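Local coordinates for hypothetical protein (Parabacteroides merdae, PDB 4OO3) that is probably an NAD(P)-dependent oxidoreductase, pairing a nucleotide-binding Rossmann fold with a C-terminal domain built on a large mixed beta sheet, at residues A[153-158]-A[368-373]. Sequence-based numbering, arbitrary orientation.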
loop_
_atom_site.group_PDB
_atom_site.type_symbol
_atom_site.label_atom_id
_atom_site.label_comp_id
_atom_site.label_asym_id
_atom_site.label_seq_id
_atom_site.Cartn_x
_atom_site.Cartn_y
_atom_site.Cartn_z
ATOM N N ASN A 153 5.583 3.874 -7.003
ATOM C CA ASN A 153 6.854 3.639 -7.670
ATOM C C ASN A 153 6.737 2.688 -8.847
ATOM O O ASN A 153 7.697 2.502 -9.585
ATOM C CB ASN A 153 7.851 3.099 -6.657
ATOM C CG ASN A 153 8.107 4.081 -5.526
ATOM O OD1 ASN A 153 8.197 5.283 -5.752
ATOM N ND2 ASN A 153 8.228 3.576 -4.309
ATOM N N GLU A 154 5.555 2.098 -9.018
ATOM C CA GLU A 154 5.299 1.176 -10.107
ATOM C C GLU A 154 5.128 1.960 -11.411
ATOM O O GLU A 154 4.508 3.025 -11.438
ATOM C CB GLU A 154 4.075 0.319 -9.783
ATOM C CG GLU A 154 3.747 -0.737 -10.821
ATOM C CD GLU A 154 3.006 -0.158 -12.008
ATOM O OE1 GLU A 154 2.094 0.675 -11.785
ATOM O OE2 GLU A 154 3.348 -0.519 -13.162
ATOM N N ILE A 155 5.687 1.419 -12.488
ATOM C CA ILE A 155 5.888 2.171 -13.732
ATOM C C ILE A 155 4.604 2.656 -14.424
ATOM O O ILE A 155 4.547 3.809 -14.846
ATOM C CB ILE A 155 6.811 1.398 -14.724
ATOM C CG1 ILE A 155 7.119 2.233 -15.973
ATOM C CG2 ILE A 155 6.200 0.060 -15.120
ATOM C CD1 ILE A 155 7.794 3.557 -15.691
ATOM N N THR A 156 3.583 1.801 -14.550
ATOM C CA THR A 156 2.330 2.222 -15.197
ATOM C C THR A 156 1.660 3.340 -14.414
ATOM O O THR A 156 1.116 4.274 -15.000
ATOM C CB THR A 156 1.317 1.075 -15.412
ATOM O OG1 THR A 156 0.925 0.508 -14.152
ATOM C CG2 THR A 156 1.901 -0.006 -16.320
ATOM N N THR A 157 1.710 3.245 -13.091
ATOM C CA THR A 157 1.195 4.300 -12.231
ATOM C C THR A 157 1.917 5.623 -12.489
ATOM O O THR A 157 1.269 6.664 -12.623
ATOM C CB THR A 157 1.278 3.896 -10.746
ATOM O OG1 THR A 157 0.151 3.075 -10.430
ATOM C CG2 THR A 157 1.274 5.103 -9.824
HETATM N N MSE A 158 3.245 5.574 -12.589
HETATM C CA MSE A 158 4.040 6.781 -12.803
HETATM C C MSE A 158 3.722 7.385 -14.140
HETATM O O MSE A 158 3.698 8.608 -14.275
HETATM C CB MSE A 158 5.542 6.509 -12.711
HETATM C CG MSE A 158 5.925 6.188 -11.273
HETATM SE SE MSE A 158 7.811 5.641 -11.170
HETATM C CE MSE A 158 8.583 7.445 -11.214
ATOM N N ALA A 368 11.692 11.674 -22.791
ATOM C CA ALA A 368 12.763 12.316 -22.034
ATOM C C ALA A 368 12.731 11.841 -20.584
ATOM O O ALA A 368 13.754 11.431 -20.043
ATOM C CB ALA A 368 12.635 13.834 -22.103
ATOM N N GLU A 369 11.548 11.880 -19.976
ATOM C CA GLU A 369 11.361 11.437 -18.594
ATOM C C GLU A 369 11.649 9.939 -18.455
ATOM O O GLU A 369 12.346 9.522 -17.540
ATOM C CB GLU A 369 9.924 11.695 -18.116
ATOM C CG GLU A 369 9.397 13.117 -18.256
ATOM C CD GLU A 369 10.008 14.073 -17.257
ATOM O OE1 GLU A 369 9.926 13.793 -16.040
ATOM O OE2 GLU A 369 10.556 15.106 -17.699
ATOM N N TYR A 370 11.102 9.137 -19.371
ATOM C CA TYR A 370 11.214 7.676 -19.307
ATOM C C TYR A 370 11.709 7.123 -20.635
ATOM O O TYR A 370 10.910 6.705 -21.473
ATOM C CB TYR A 370 9.857 7.045 -18.956
ATOM C CG TYR A 370 9.220 7.608 -17.710
ATOM C CD1 TYR A 370 8.388 8.719 -17.778
ATOM C CD2 TYR A 370 9.448 7.032 -16.462
ATOM C CE1 TYR A 370 7.797 9.247 -16.641
ATOM C CE2 TYR A 370 8.864 7.553 -15.316
ATOM C CZ TYR A 370 8.037 8.662 -15.412
ATOM O OH TYR A 370 7.453 9.186 -14.285
ATOM N N PRO A 371 13.033 7.125 -20.841
ATOM C CA PRO A 371 13.636 6.647 -22.087
ATOM C C PRO A 371 13.117 5.278 -22.510
ATOM O O PRO A 371 12.841 4.433 -21.663
ATOM C CB PRO A 371 15.115 6.560 -21.742
ATOM C CG PRO A 371 15.321 7.585 -20.687
ATOM C CD PRO A 371 14.040 7.681 -19.918
ATOM N N GLY A 372 12.972 5.078 -23.815
ATOM C CA GLY A 372 12.466 3.820 -24.360
ATOM C C GLY A 372 10.951 3.765 -24.479
ATOM O O GLY A 372 10.418 3.005 -25.285
ATOM N N VAL A 373 10.249 4.569 -23.685
ATOM C CA VAL A 373 8.795 4.529 -23.648
ATOM C C VAL A 373 8.220 5.172 -24.911
ATOM O O VAL A 373 8.476 6.346 -25.192
ATOM C CB VAL A 373 8.243 5.215 -22.374
ATOM C CG1 VAL A 373 6.722 5.261 -22.389
ATOM C CG2 VAL A 373 8.729 4.485 -21.128
#
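Y370 reaches across to the first turn of helix 155-164 and points its ring at I155 and M158, a contact made entirely by side chains. A long, flat tyrosine suits the place, spanning the distance from the end of helix 352-369. I155 CD1 lies 3.9 Å from Y370 CD2, oblique to the ring; CG1 anti to the backbone N (chi1 -175°) carries this methyl toward it. Selenomethionine M158 runs roughly at right angles to Y370: bent at chi3, it sets CE at the ring edge, 4.1 Å from Y370 CE2, and its CB is 3.6 Å from Y370 OH. Y391 touches both I155 and Y370. With an alanine at Y370, a gap would probably open beside I155 CD1 and M158 CE.

No hydrogen bond crosses between the segments; E154 instead N-caps its own helix. OE1 is gripped twice, by T156 OG1 on the syn side and T157 N (2.9 Å), and OE2 takes T156 N (2.7 Å); both amides approach from above the carboxylate plane. Y370 opens a type II turn, with G372 at its positive-phi corner.

The contact is thus modest and van der Waals in kind, resting on complementary shape rather than directional bonds.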